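Putative metal resistance protein (Proteus mirabilis, PDB 6C29) is the N-terminal periplasmic part of the membrane protein ScsB, probably a protein-disulfide reductase, and comprises two immunoglobulin-fold domains that prime the disulfide isomerase ScsC. Local coordinates at residues G176-P181 with F229-D234; G153-V158 with Y236-N241; H70-S75 with Q85-E90. One frame throughout, in Å; residues are numbered along the deposited sequence.

Contact 1 of 3, residues G176-P181 with F229-D234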
ATOM      1  N   GLY A 176     -20.944  15.122   7.560  1.00 27.00           N
ATOM      2  CA  GLY A 176     -21.425  15.278   6.203  1.00 28.36           C
ATOM      3  C   GLY A 176     -21.862  13.980   5.549  1.00 23.08           C
ATOM      4  O   GLY A 176     -22.094  12.966   6.206  1.00 22.98           O
ATOM      5  N   ASP A 177     -22.014  14.060   4.237  1.00 18.89           N
ATOM      6  CA  ASP A 177     -22.481  12.960   3.411  1.00 17.15           C
ATOM      7  C   ASP A 177     -21.376  12.365   2.575  1.00 17.79           C
ATOM      8  O   ASP A 177     -20.403  13.048   2.260  1.00 19.10           O
ATOM      9  CB  ASP A 177     -23.561  13.421   2.445  1.00 18.74           C
ATOM     10  CG  ASP A 177     -24.883  13.750   3.130  1.00 25.71           C
ATOM     11  OD1 ASP A 177     -25.020  13.460   4.343  1.00 27.39           O
ATOM     12  OD2 ASP A 177     -25.787  14.260   2.419  1.00 26.41           O
ATOM     13  N   TRP A 178     -21.548  11.106   2.178  1.00 14.77           N
ATOM     14  CA  TRP A 178     -20.631  10.494   1.227  1.00 12.92           C
ATOM     15  C   TRP A 178     -20.805  11.104  -0.155  1.00 14.22           C
ATOM     16  O   TRP A 178     -21.942  11.356  -0.569  1.00 16.37           O
ATOM     17  CB  TRP A 178     -20.854   8.996   1.186  1.00 11.53           C
ATOM     18  CG  TRP A 178     -20.531   8.296   2.450  1.00 11.00           C
ATOM     19  CD1 TRP A 178     -21.430   7.833   3.383  1.00 11.80           C
ATOM     20  CD2 TRP A 178     -19.241   7.944   2.937  1.00 11.59           C
ATOM     21  NE1 TRP A 178     -20.778   7.212   4.396  1.00 12.29           N
ATOM     22  CE2 TRP A 178     -19.428   7.271   4.158  1.00 12.71           C
ATOM     23  CE3 TRP A 178     -17.940   8.134   2.463  1.00 11.41           C
ATOM     24  CZ2 TRP A 178     -18.369   6.792   4.908  1.00 13.46           C
ATOM     25  CZ3 TRP A 178     -16.892   7.660   3.203  1.00 12.05           C
ATOM     26  CH2 TRP A 178     -17.098   7.004   4.413  1.00 13.02           C
ATOM     27  N   HIS A 179     -19.697  11.318  -0.874  1.00 12.82           N
ATOM     28  CA  HIS A 179     -19.732  11.909  -2.195  1.00 12.55           C
ATOM     29  C   HIS A 179     -19.265  10.962  -3.291  1.00 13.09           C
ATOM     30  O   HIS A 179     -20.040  10.587  -4.166  1.00 13.91           O
ATOM     31  CB  HIS A 179     -18.894  13.201  -2.178  1.00 13.98           C
ATOM     32  CG  HIS A 179     -19.421  14.210  -1.212  1.00 16.46           C
ATOM     33  ND1 HIS A 179     -18.679  14.701  -0.156  1.00 23.15           N
ATOM     34  CD2 HIS A 179     -20.649  14.768  -1.092  1.00 16.80           C
ATOM     35  CE1 HIS A 179     -19.416  15.547   0.543  1.00 23.39           C
ATOM     36  NE2 HIS A 179     -20.617  15.615  -0.010  1.00 18.93           N
ATOM     37  N   GLN A 180     -17.997  10.579  -3.255  1.00 12.62           N
ATOM     38  CA  GLN A 180     -17.442   9.637  -4.208  0.56 13.08           C
ATOM     39  C   GLN A 180     -16.508   8.678  -3.514  1.00 11.89           C
ATOM     40  O   GLN A 180     -15.306   8.709  -3.759  1.00 14.25           O
ATOM     41  CB  GLN A 180     -16.683  10.373  -5.334  0.56 15.23           C
ATOM     42  CG  GLN A 180     -17.560  11.253  -6.212  0.56 16.69           C
ATOM     43  CD  GLN A 180     -16.801  11.837  -7.379  0.56 19.92           C
ATOM     44  OE1 GLN A 180     -16.865  13.036  -7.627  0.56 23.77           O
ATOM     45  NE2 GLN A 180     -16.098  10.979  -8.118  0.56 18.42           N
ATOM     46  N   PRO A 181     -17.028   7.825  -2.649  1.00  9.56           N
ATOM     47  CA  PRO A 181     -16.160   6.944  -1.882  1.00 10.60           C
ATOM     48  C   PRO A 181     -15.552   5.827  -2.668  1.00  9.77           C
ATOM     49  O   PRO A 181     -16.095   5.367  -3.673  1.00 12.62           O
ATOM     50  CB  PRO A 181     -17.092   6.395  -0.817  1.00 13.18           C
ATOM     51  CG  PRO A 181     -18.446   6.457  -1.439  1.00 13.72           C
ATOM     52  CD  PRO A 181     -18.440   7.717  -2.254  1.00 11.55           C
ATOM     53  N   PHE A 229      -9.055  -2.191   5.893  1.00 10.93           N
ATOM     54  CA  PHE A 229      -9.328  -1.556   4.625  1.00 10.43           C
ATOM     55  C   PHE A 229      -9.003  -0.079   4.720  1.00 10.61           C
ATOM     56  O   PHE A 229      -8.864   0.476   5.803  1.00 10.37           O
ATOM     57  CB  PHE A 229     -10.784  -1.796   4.173  1.00 10.75           C
ATOM     58  CG  PHE A 229     -11.826  -1.244   5.088  1.00 12.44           C
ATOM     59  CD1 PHE A 229     -12.291   0.047   4.958  1.00 12.55           C
ATOM     60  CD2 PHE A 229     -12.392  -2.058   6.043  1.00 14.55           C
ATOM     61  CE1 PHE A 229     -13.288   0.533   5.790  1.00 14.39           C
ATOM     62  CE2 PHE A 229     -13.409  -1.581   6.875  1.00 13.65           C
ATOM     63  CZ  PHE A 229     -13.852  -0.297   6.745  1.00 13.68           C
ATOM     64  N   VAL A 230      -8.881   0.520   3.551  1.00  8.69           N
ATOM     65  CA  VAL A 230      -8.781   1.944   3.385  1.00  8.36           C
ATOM     66  C   VAL A 230     -10.055   2.420   2.708  1.00  9.50           C
ATOM     67  O   VAL A 230     -10.483   1.864   1.710  1.00 10.30           O
ATOM     68  CB  VAL A 230      -7.542   2.306   2.563  1.00  9.48           C
ATOM     69  CG1 VAL A 230      -7.556   3.795   2.159  1.00 11.11           C
ATOM     70  CG2 VAL A 230      -6.275   1.899   3.333  1.00 11.27           C
ATOM     71  N   VAL A 231     -10.685   3.453   3.260  1.00  8.55           N
ATOM     72  CA  VAL A 231     -11.802   4.113   2.631  1.00  8.60           C
ATOM     73  C   VAL A 231     -11.407   5.556   2.375  1.00  9.29           C
ATOM     74  O   VAL A 231     -10.744   6.182   3.207  1.00 10.54           O
ATOM     75  CB  VAL A 231     -13.077   4.002   3.509  1.00 12.89           C
ATOM     76  CG1 VAL A 231     -12.848   4.509   4.948  1.00 14.68           C
ATOM     77  CG2 VAL A 231     -14.240   4.730   2.878  1.00 12.78           C
ATOM     78  N   THR A 232     -11.761   6.057   1.194  1.00 10.10           N
ATOM     79  CA  THR A 232     -11.430   7.407   0.788  1.00 11.23           C
ATOM     80  C   THR A 232     -12.679   8.145   0.366  1.00 11.66           C
ATOM     81  O   THR A 232     -13.627   7.531  -0.128  1.00 12.09           O
ATOM     82  CB  THR A 232     -10.428   7.423  -0.363  1.00 12.15           C
ATOM     83  OG1 THR A 232     -11.030   6.888  -1.544  1.00 12.95           O
ATOM     84  CG2 THR A 232      -9.164   6.617  -0.009  1.00 12.00           C
ATOM     85  N   ASP A 233     -12.673   9.460   0.541  1.00 10.29           N
ATOM     86  CA  ASP A 233     -13.681  10.356  -0.014  1.00 10.58           C
ATOM     87  C   ASP A 233     -13.135  11.780   0.153  1.00 11.48           C
ATOM     88  O   ASP A 233     -12.462  12.061   1.139  1.00 11.51           O
ATOM     89  CB  ASP A 233     -15.032  10.192   0.673  1.00 12.30           C
ATOM     90  CG  ASP A 233     -16.168  10.726  -0.151  1.00 15.76           C
ATOM     91  OD1 ASP A 233     -15.989  11.016  -1.347  1.00 14.57           O
ATOM     92  OD2 ASP A 233     -17.263  10.819   0.413  1.00 16.65           O
ATOM     93  N   ASP A 234     -13.434  12.648  -0.814  1.00 13.61           N
ATOM     94  CA  ASP A 234     -13.108  14.077  -0.724  1.00 15.03           C
ATOM     95  C   ASP A 234     -11.635  14.308  -0.422  1.00 17.37           C
ATOM     96  O   ASP A 234     -11.279  15.219   0.324  1.00 19.41           O
ATOM     97  CB  ASP A 234     -13.984  14.729   0.337  1.00 18.07           C
ATOM     98  CG  ASP A 234     -15.461  14.717  -0.054  1.00 24.79           C
ATOM     99  OD1 ASP A 234     -15.761  14.910  -1.248  1.00 25.77           O
ATOM    100  OD2 ASP A 234     -16.306  14.427   0.812  1.00 29.05           O
TER
HETATM  101  O   HOH W   1     -12.559   8.471  -3.068  1.00 19.06           O
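Asp-233 receives the loop 176-181 at the end of strand 226-233, in the second immunoglobulin-fold domain of the chain, and shows how one carboxylate can hold a loop through successive backbone amides. Its two oxygens divide the work. OD2 accepts the N-H of His-179 at 2.8 Å on its syn lone pair, nearly straight at 170°. OD1 takes the N-H of Gln-180, also at 2.8 Å, from the syn side but out of the carboxylate plane. With CG anti to the backbone N (chi1 -160°), the group is carried across to the loop. The next residue, Asp-234, takes a side chain instead: His-179 ND1 donates to its OD2 at 2.6 Å, the oxygen lying in the ring plane although carboxylate and imidazole planes differ by 54°. Arg-173, on strand 166-173, forms salt bridges to both aspartates, which should balance some of the charge gathered here.

Next to the polar cluster the contact is apolar. CH2 and CZ3 of Trp-178 both lie 4.0 Å from Val-231 CG2, and the two side chains cross at about a right angle. The same ring presents its CE3 edge to Asp-233 OD2.

A water bridges the segments, donating to Gln-180 O and hydrogen-bonded to Thr-232 OG1. Close by, Pro-181 CA makes a C-H...O contact of 3.1 Å with Thr-232 O.

Contact 2 of 3, residues G153-V158 with Y236-N241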
ATOM      1  N   GLY A 153     -10.619   9.970  11.705  1.00 16.84           N
ATOM      2  CA  GLY A 153     -11.397  10.810  10.832  1.00 16.15           C
ATOM      3  C   GLY A 153     -12.171  10.013   9.785  1.00 14.76           C
ATOM      4  O   GLY A 153     -12.055   8.780   9.651  1.00 14.23           O
ATOM      5  N   LEU A 154     -12.943  10.772   9.031  1.00 15.31           N
ATOM      6  CA  LEU A 154     -13.815  10.300   7.939  1.00 15.40           C
ATOM      7  C   LEU A 154     -14.962   9.409   8.405  1.00 16.34           C
ATOM      8  O   LEU A 154     -16.104   9.674   8.026  1.00 19.84           O
ATOM      9  CB  LEU A 154     -13.024   9.576   6.836  1.00 14.05           C
ATOM     10  CG  LEU A 154     -13.864   9.332   5.559  1.00 15.98           C
ATOM     11  CD1 LEU A 154     -14.411  10.638   5.006  1.00 21.53           C
ATOM     12  CD2 LEU A 154     -13.082   8.579   4.527  1.00 16.13           C
ATOM     13  N   ILE A 155     -14.695   8.329   9.137  1.00 16.28           N
ATOM     14  CA  ILE A 155     -15.777   7.473   9.596  1.00 18.58           C
ATOM     15  C   ILE A 155     -15.932   7.525  11.103  1.00 19.90           C
ATOM     16  O   ILE A 155     -14.953   7.688  11.840  1.00 20.64           O
ATOM     17  CB  ILE A 155     -15.582   6.022   9.161  1.00 23.90           C
ATOM     18  CG1 ILE A 155     -14.355   5.415   9.814  1.00 29.76           C
ATOM     19  CG2 ILE A 155     -15.528   5.933   7.600  1.00 20.69           C
ATOM     20  CD1 ILE A 155     -14.333   3.975   9.701  1.00 35.19           C
ATOM     21  N   SER A 156     -17.175   7.391  11.547  1.00 19.31           N
ATOM     22  CA  SER A 156     -17.477   7.381  12.978  1.00 19.96           C
ATOM     23  C   SER A 156     -17.982   6.033  13.506  1.00 23.19           C
ATOM     24  O   SER A 156     -18.044   5.833  14.721  1.00 26.43           O
ATOM     25  CB  SER A 156     -18.510   8.460  13.296  1.00 19.84           C
ATOM     26  OG  SER A 156     -19.638   8.345  12.478  1.00 24.28           O
ATOM     27  N   ALA A 157     -18.349   5.119  12.617  1.00 18.97           N
ATOM     28  CA  ALA A 157     -18.773   3.778  13.014  1.00 17.88           C
ATOM     29  C   ALA A 157     -18.608   2.804  11.861  1.00 16.37           C
ATOM     30  O   ALA A 157     -18.752   3.176  10.694  1.00 17.30           O
ATOM     31  CB  ALA A 157     -20.202   3.769  13.497  1.00 21.32           C
ATOM     32  N   VAL A 158     -18.297   1.566  12.225  1.00 16.41           N
ATOM     33  CA  VAL A 158     -18.169   0.459  11.297  1.00 18.42           C
ATOM     34  C   VAL A 158     -18.846  -0.770  11.870  1.00 18.56           C
ATOM     35  O   VAL A 158     -18.665  -1.098  13.063  1.00 18.95           O
ATOM     36  CB  VAL A 158     -16.683   0.119  11.029  1.00 22.33           C
ATOM     37  CG1 VAL A 158     -16.569  -1.046  10.080  1.00 22.82           C
ATOM     38  CG2 VAL A 158     -15.972   1.312  10.518  1.00 28.73           C
ATOM     39  N   TYR A 236      -9.647  12.629   1.404  1.00 17.03           N
ATOM     40  CA  TYR A 236      -9.252  12.069   2.683  1.00 13.34           C
ATOM     41  C   TYR A 236      -9.163  10.582   2.589  1.00 12.41           C
ATOM     42  O   TYR A 236      -9.956   9.972   1.896  1.00 14.66           O
ATOM     43  CB  TYR A 236     -10.262  12.446   3.763  1.00 16.65           C
ATOM     44  CG  TYR A 236      -9.770  12.367   5.192  1.00 22.40           C
ATOM     45  CD1 TYR A 236      -9.764  11.160   5.901  1.00 20.37           C
ATOM     46  CD2 TYR A 236      -9.329  13.511   5.844  1.00 26.53           C
ATOM     47  CE1 TYR A 236      -9.308  11.097   7.261  1.00 20.19           C
ATOM     48  CE2 TYR A 236      -8.890  13.472   7.167  1.00 28.34           C
ATOM     49  CZ  TYR A 236      -8.884  12.270   7.867  1.00 25.42           C
ATOM     50  OH  TYR A 236      -8.453  12.273   9.177  1.00 25.35           O
ATOM     51  N   SER A 237      -8.207   9.993   3.291  1.00 10.89           N
ATOM     52  CA  SER A 237      -8.001   8.567   3.272  0.55 10.97           C
ATOM     53  C   SER A 237      -7.851   8.025   4.670  1.00 10.46           C
ATOM     54  O   SER A 237      -6.953   8.436   5.390  1.00 10.95           O
ATOM     55  CB  SER A 237      -6.762   8.252   2.455  0.55 11.95           C
ATOM     56  OG  SER A 237      -6.548   6.868   2.379  0.55 11.11           O
ATOM     57  N   ARG A 238      -8.702   7.063   5.025  1.00  8.86           N
ATOM     58  CA  ARG A 238      -8.784   6.485   6.367  1.00  9.12           C
ATOM     59  C   ARG A 238      -8.549   4.993   6.341  1.00  9.99           C
ATOM     60  O   ARG A 238      -9.235   4.256   5.628  1.00 10.96           O
ATOM     61  CB  ARG A 238     -10.173   6.785   6.960  1.00  9.74           C
ATOM     62  CG  ARG A 238     -10.582   6.011   8.203  1.00 10.57           C
ATOM     63  CD  ARG A 238      -9.784   6.331   9.468  1.00 12.46           C
ATOM     64  NE  ARG A 238     -10.037   5.339  10.511  1.00 14.41           N
ATOM     65  CZ  ARG A 238     -10.982   5.440  11.427  1.00 17.69           C
ATOM     66  NH1 ARG A 238     -11.769   6.497  11.488  1.00 22.22           N
ATOM     67  NH2 ARG A 238     -11.120   4.467  12.296  1.00 20.08           N
ATOM     68  N   GLN A 239      -7.586   4.568   7.150  1.00  9.00           N
ATOM     69  CA  GLN A 239      -7.314   3.175   7.443  1.00 10.17           C
ATOM     70  C   GLN A 239      -8.189   2.709   8.594  1.00 10.96           C
ATOM     71  O   GLN A 239      -8.199   3.339   9.662  1.00 10.96           O
ATOM     72  CB  GLN A 239      -5.834   3.030   7.791  1.00 10.74           C
ATOM     73  CG  GLN A 239      -5.469   1.689   8.368  1.00 13.46           C
ATOM     74  CD  GLN A 239      -5.547   0.562   7.364  1.00 15.74           C
ATOM     75  OE1 GLN A 239      -5.141   0.695   6.220  1.00 15.25           O
ATOM     76  NE2 GLN A 239      -6.088  -0.569   7.797  1.00 16.64           N
ATOM     77  N   VAL A 240      -8.932   1.635   8.362  1.00 10.55           N
ATOM     78  CA  VAL A 240      -9.786   1.018   9.361  1.00 10.72           C
ATOM     79  C   VAL A 240      -9.235  -0.348   9.721  1.00 11.52           C
ATOM     80  O   VAL A 240      -8.890  -1.156   8.842  1.00 12.41           O
ATOM     81  CB  VAL A 240     -11.198   0.874   8.829  1.00 11.80           C
ATOM     82  CG1 VAL A 240     -12.073   0.201   9.858  1.00 11.79           C
ATOM     83  CG2 VAL A 240     -11.774   2.210   8.477  1.00 13.35           C
ATOM     84  N   ASN A 241      -9.147  -0.599  11.026  1.00 12.57           N
ATOM     85  CA  ASN A 241      -8.774  -1.898  11.564  1.00 14.54           C
ATOM     86  C   ASN A 241      -9.839  -2.360  12.533  1.00 14.42           C
ATOM     87  O   ASN A 241     -10.101  -1.737  13.573  1.00 16.11           O
ATOM     88  CB  ASN A 241      -7.419  -1.862  12.243  1.00 16.81           C
ATOM     89  CG  ASN A 241      -6.285  -1.673  11.263  1.00 22.06           C
ATOM     90  OD1 ASN A 241      -5.839  -2.615  10.598  1.00 28.91           O
ATOM     91  ND2 ASN A 241      -5.848  -0.455  11.141  1.00 18.97           N
TER
HETATM   92  O   HOH W   2     -13.309   5.532  13.986  1.00 34.42           O
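Gly-153 O is gripped by two donors, Arg-238 NH1 at 2.9 Å and Ile-155 N at 2.7 Å, which arrive from the same face of its carbonyl plane. The contact joins the two sheets of the second immunoglobulin-fold domain, where the chain entering strand 155-163 meets strand 236-243, an outermost strand of the other sheet. Within the guanidinium the bonds lie close to its plane: the N-H...O angle from NH1 to Gly-153 O is 161°, and NE donates to Gln-239 O, sitting above that carbonyl's plane. NH2 gives a further hydrogen bond to a water. The bend at chi2 (67°) places CD 3.3 Å from Gly-153 O, and these bonds limit the rotation of the flat group, one face of which lies against Ile-155 CG1.

Tyr-236 packs its CD1 against Leu-154 CB at 3.7 Å, and its hydroxyl is hydrogen-bonded to Ser-152 O. The side chains of Leu-154 and Arg-238 run antiparallel, with their CB atoms adjacent.

Farther along strand 236-243 the contact is aliphatic. Val-158 CG2 meets Val-240 CG1 at 4.1 Å, whereas the other methyl of Val-240, CG2, is pressed to 3.3 Å from Ile-155 CD1, closer than two methyl groups normally pack.

Contact 3 of 3, residues H70-S75 with Q85-E90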
ATOM      1  N   HIS A  70       5.274   2.522   4.872  1.00 13.15           N
ATOM      2  CA  HIS A  70       4.030   3.276   4.818  1.00 13.13           C
ATOM      3  C   HIS A  70       3.500   3.166   3.403  1.00 12.73           C
ATOM      4  O   HIS A  70       4.204   3.403   2.420  1.00 13.64           O
ATOM      5  CB  HIS A  70       4.238   4.746   5.179  1.00 14.68           C
ATOM      6  CG  HIS A  70       4.790   4.973   6.543  1.00 15.84           C
ATOM      7  ND1 HIS A  70       3.996   5.037   7.667  1.00 19.46           N
ATOM      8  CD2 HIS A  70       6.055   5.202   6.964  1.00 16.93           C
ATOM      9  CE1 HIS A  70       4.756   5.274   8.724  1.00 22.00           C
ATOM     10  NE2 HIS A  70       6.008   5.372   8.325  1.00 20.48           N
ATOM     11  N   TRP A  71       2.238   2.785   3.283  1.00 13.34           N
ATOM     12  CA  TRP A  71       1.646   2.580   1.980  1.00 11.80           C
ATOM     13  C   TRP A  71       0.774   3.757   1.588  1.00  9.12           C
ATOM     14  O   TRP A  71      -0.240   4.013   2.237  1.00 14.84           O
ATOM     15  CB  TRP A  71       0.809   1.308   1.961  1.00 12.15           C
ATOM     16  CG  TRP A  71       1.606   0.058   2.135  1.00 12.36           C
ATOM     17  CD1 TRP A  71       1.881  -0.575   3.300  1.00 13.54           C
ATOM     18  CD2 TRP A  71       2.231  -0.708   1.094  1.00 12.31           C
ATOM     19  NE1 TRP A  71       2.651  -1.700   3.062  1.00 15.07           N
ATOM     20  CE2 TRP A  71       2.884  -1.794   1.713  1.00 14.49           C
ATOM     21  CE3 TRP A  71       2.327  -0.568  -0.292  1.00 11.79           C
ATOM     22  CZ2 TRP A  71       3.607  -2.742   0.969  1.00 14.47           C
ATOM     23  CZ3 TRP A  71       3.024  -1.518  -1.017  1.00 13.41           C
ATOM     24  CH2 TRP A  71       3.673  -2.569  -0.388  1.00 13.65           C
ATOM     25  N   PRO A  72       1.121   4.474   0.531  1.00 11.33           N
ATOM     26  CA  PRO A  72       0.241   5.521   0.046  1.00  9.12           C
ATOM     27  C   PRO A  72      -1.111   4.962  -0.311  1.00  8.73           C
ATOM     28  O   PRO A  72      -1.241   3.769  -0.670  1.00 13.75           O
ATOM     29  CB  PRO A  72       0.983   6.077  -1.169  1.00 10.26           C
ATOM     30  CG  PRO A  72       2.442   5.769  -0.850  1.00 11.26           C
ATOM     31  CD  PRO A  72       2.390   4.428  -0.226  1.00 10.27           C
ATOM     32  N   SER A  73      -2.122   5.806  -0.204  1.00 10.86           N
ATOM     33  CA  SER A  73      -3.469   5.381  -0.480  1.00  9.10           C
ATOM     34  C   SER A  73      -3.522   4.790  -1.895  1.00 11.33           C
ATOM     35  O   SER A  73      -3.054   5.450  -2.834  1.00 12.46           O
ATOM     36  CB  SER A  73      -4.426   6.572  -0.317  1.00 11.87           C
ATOM     37  OG  SER A  73      -5.743   6.119  -0.214  1.00 14.38           O
ATOM     38  N   PRO A  74      -4.084   3.575  -2.076  1.00 11.87           N
ATOM     39  CA  PRO A  74      -4.004   2.922  -3.394  1.00 11.11           C
ATOM     40  C   PRO A  74      -5.130   3.290  -4.334  1.00 11.45           C
ATOM     41  O   PRO A  74      -6.069   4.020  -3.986  1.00 12.22           O
ATOM     42  CB  PRO A  74      -4.088   1.431  -3.037  1.00 12.92           C
ATOM     43  CG  PRO A  74      -5.050   1.441  -1.859  1.00 14.17           C
ATOM     44  CD  PRO A  74      -4.675   2.671  -1.065  1.00 12.88           C
ATOM     45  N   SER A  75      -5.035   2.768  -5.545  1.00 10.59           N
ATOM     46  CA  SER A  75      -6.080   2.856  -6.530  1.00 12.50           C
ATOM     47  C   SER A  75      -6.463   1.451  -6.989  1.00 12.10           C
ATOM     48  O   SER A  75      -5.700   0.503  -6.764  1.00 13.80           O
ATOM     49  CB  SER A  75      -5.606   3.699  -7.721  1.00 16.33           C
ATOM     50  OG  SER A  75      -5.330   5.024  -7.313  1.00 19.62           O
ATOM     51  N   GLN A  85      -5.173  -3.892  -6.934  1.00 14.99           N
ATOM     52  CA  GLN A  85      -5.024  -2.710  -6.094  1.00 13.23           C
ATOM     53  C   GLN A  85      -3.561  -2.266  -6.134  1.00 12.98           C
ATOM     54  O   GLN A  85      -2.669  -3.081  -5.908  1.00 12.56           O
ATOM     55  CB  GLN A  85      -5.468  -2.984  -4.657  1.00 15.51           C
ATOM     56  CG  GLN A  85      -6.926  -3.449  -4.624  1.00 15.38           C
ATOM     57  CD  GLN A  85      -7.430  -3.799  -3.263  1.00 16.61           C
ATOM     58  OE1 GLN A  85      -8.544  -3.420  -2.898  1.00 19.94           O
ATOM     59  NE2 GLN A  85      -6.669  -4.588  -2.525  1.00 15.79           N
ATOM     60  N   GLY A  86      -3.318  -0.999  -6.453  1.00 10.72           N
ATOM     61  CA  GLY A  86      -1.946  -0.541  -6.599  1.00 10.95           C
ATOM     62  C   GLY A  86      -1.868   0.881  -7.088  1.00 11.07           C
ATOM     63  O   GLY A  86      -2.695   1.723  -6.719  1.00 10.64           O
ATOM     64  N   TYR A  87      -0.836   1.161  -7.885  1.00 11.49           N
ATOM     65  CA  TYR A  87      -0.454   2.497  -8.231  1.00 10.61           C
ATOM     66  C   TYR A  87      -0.084   2.595  -9.690  1.00 10.65           C
ATOM     67  O   TYR A  87       0.618   1.725 -10.224  1.00 12.44           O
ATOM     68  CB  TYR A  87       0.745   2.935  -7.418  1.00 10.59           C
ATOM     69  CG  TYR A  87       0.623   2.686  -5.918  1.00  9.88           C
ATOM     70  CD1 TYR A  87      -0.061   3.576  -5.110  1.00  8.62           C
ATOM     71  CD2 TYR A  87       1.184   1.565  -5.335  1.00  9.42           C
ATOM     72  CE1 TYR A  87      -0.162   3.364  -3.733  1.00  9.15           C
ATOM     73  CE2 TYR A  87       1.096   1.328  -3.956  1.00  9.71           C
ATOM     74  CZ  TYR A  87       0.439   2.240  -3.163  1.00  8.96           C
ATOM     75  OH  TYR A  87       0.348   2.040  -1.803  1.00 11.62           O
ATOM     76  N   ASP A  88      -0.510   3.659 -10.345  1.00 11.77           N
ATOM     77  CA  ASP A  88      -0.002   3.920 -11.685  1.00 13.03           C
ATOM     78  C   ASP A  88       0.742   5.236 -11.732  1.00 12.50           C
ATOM     79  O   ASP A  88       0.684   6.038 -10.785  1.00 11.97           O
ATOM     80  CB  ASP A  88      -1.135   3.871 -12.731  1.00 18.47           C
ATOM     81  CG  ASP A  88      -2.165   4.934 -12.547  1.00 25.23           C
ATOM     82  OD1 ASP A  88      -2.163   5.610 -11.505  1.00 25.04           O
ATOM     83  OD2 ASP A  88      -3.019   5.085 -13.475  1.00 32.77           O
ATOM     84  N   LYS A  89       1.529   5.375 -12.797  1.00 14.40           N
ATOM     85  CA  LYS A  89       2.324   6.582 -13.114  1.00 13.81           C
ATOM     86  C   LYS A  89       3.556   6.709 -12.216  1.00 12.65           C
ATOM     87  O   LYS A  89       4.669   6.723 -12.707  1.00 13.38           O
ATOM     88  CB  LYS A  89       1.484   7.867 -13.017  1.00 17.95           C
ATOM     89  CG  LYS A  89       0.067   7.839 -13.612  1.00 29.33           C
ATOM     90  CD  LYS A  89       0.019   7.539 -15.083  1.00 35.56           C
ATOM     91  CE  LYS A  89      -1.440   7.598 -15.581  1.00 42.60           C
ATOM     92  NZ  LYS A  89      -1.596   7.039 -16.952  1.00 49.17           N
ATOM     93  N   GLU A  90       3.344   6.857 -10.918  1.00 11.95           N
ATOM     94  CA  GLU A  90       4.418   7.041  -9.977  1.00 12.51           C
ATOM     95  C   GLU A  90       3.913   6.897  -8.567  1.00 12.64           C
ATOM     96  O   GLU A  90       2.738   7.153  -8.306  1.00 14.65           O
ATOM     97  CB  GLU A  90       5.085   8.396 -10.156  1.00 14.02           C
ATOM     98  CG  GLU A  90       4.155   9.542 -10.083  1.00 19.61           C
ATOM     99  CD  GLU A  90       4.917  10.821 -10.324  1.00 25.16           C
ATOM    100  OE1 GLU A  90       5.473  11.327  -9.319  1.00 27.58           O
ATOM    101  OE2 GLU A  90       5.016  11.252 -11.513  1.00 21.62           O
TER
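Tyr-87 lies across the loop 70-75 with its hydroxyl at the edge of the Trp-71 indole and its ring edge against the backbone of Pro-72, an example of a tyrosine that ties a loop to a strand of an immunoglobulin-fold domain. This is the first of the two domains, in the range of the DsbD N-terminal family. The side chain of Tyr-87 crosses those of Trp-71 and Pro-72 at about a right angle. With CG anti to the carbonyl carbon (chi1 -49°), the ring is directed at the loop.

The hydroxyl lies in the indole plane, 3.6 Å from Trp-71 CE3. It donates to Pro-72 O at 2.6 Å, approaching at a C=O...O angle of 134° and tilted 19° from the carbonyl plane. Two prolines pack against the phenol: CD of Pro-72 stands 3.5 Å from OH, its CB 3.9 Å from CE1, and farther along the loop Pro-74 CA comes up to CE1 obliquely. Phe-93, on strand 90-97, meets the rings of both Tyr-87 and Trp-71 at steep angles, extending the aromatic cluster.

Beyond the phenol the backbones take over. Ser-75 and Gly-86 form an antiparallel hydrogen-bonded pair, where the edge strand 75-77 joins strand 84-88. Gln-85, next to this pair, sends its side chain away from the loop; its NE2 is hydrogen-bonded to Ser-48 O and, in the second domain, to Leu-185 O. In the pair, Ser-75 N reaches Gly-86 O and Gly-86 N reaches Ser-75 O, each at 2.8 Å, and Gln-85 CA adds a C-H...O contact of 3.4 Å to Ser-75 O.

Taken together, the three contacts illustrate how the sheets and loops of tandem immunoglobulin-fold domains are held together, and the domains to each other. Contact 3 comes first along the chain, in the first domain; contacts 1 and 2 follow in the second, where the residues paired in contact 1 fall between the two segments of contact 2. Their centres are 9 Å apart, and they share a sheet through the adjacent strands 226-233 and 236-243, joined by backbone bonds. Contact 3 lies about 17 and 18 Å from them, centre to centre, yet touches both: Ser-73 packs on Val-230 and Thr-232 and is probably hydrogen-bonded to Ser-237, so loop 70-75 forms part of the interface between the domains.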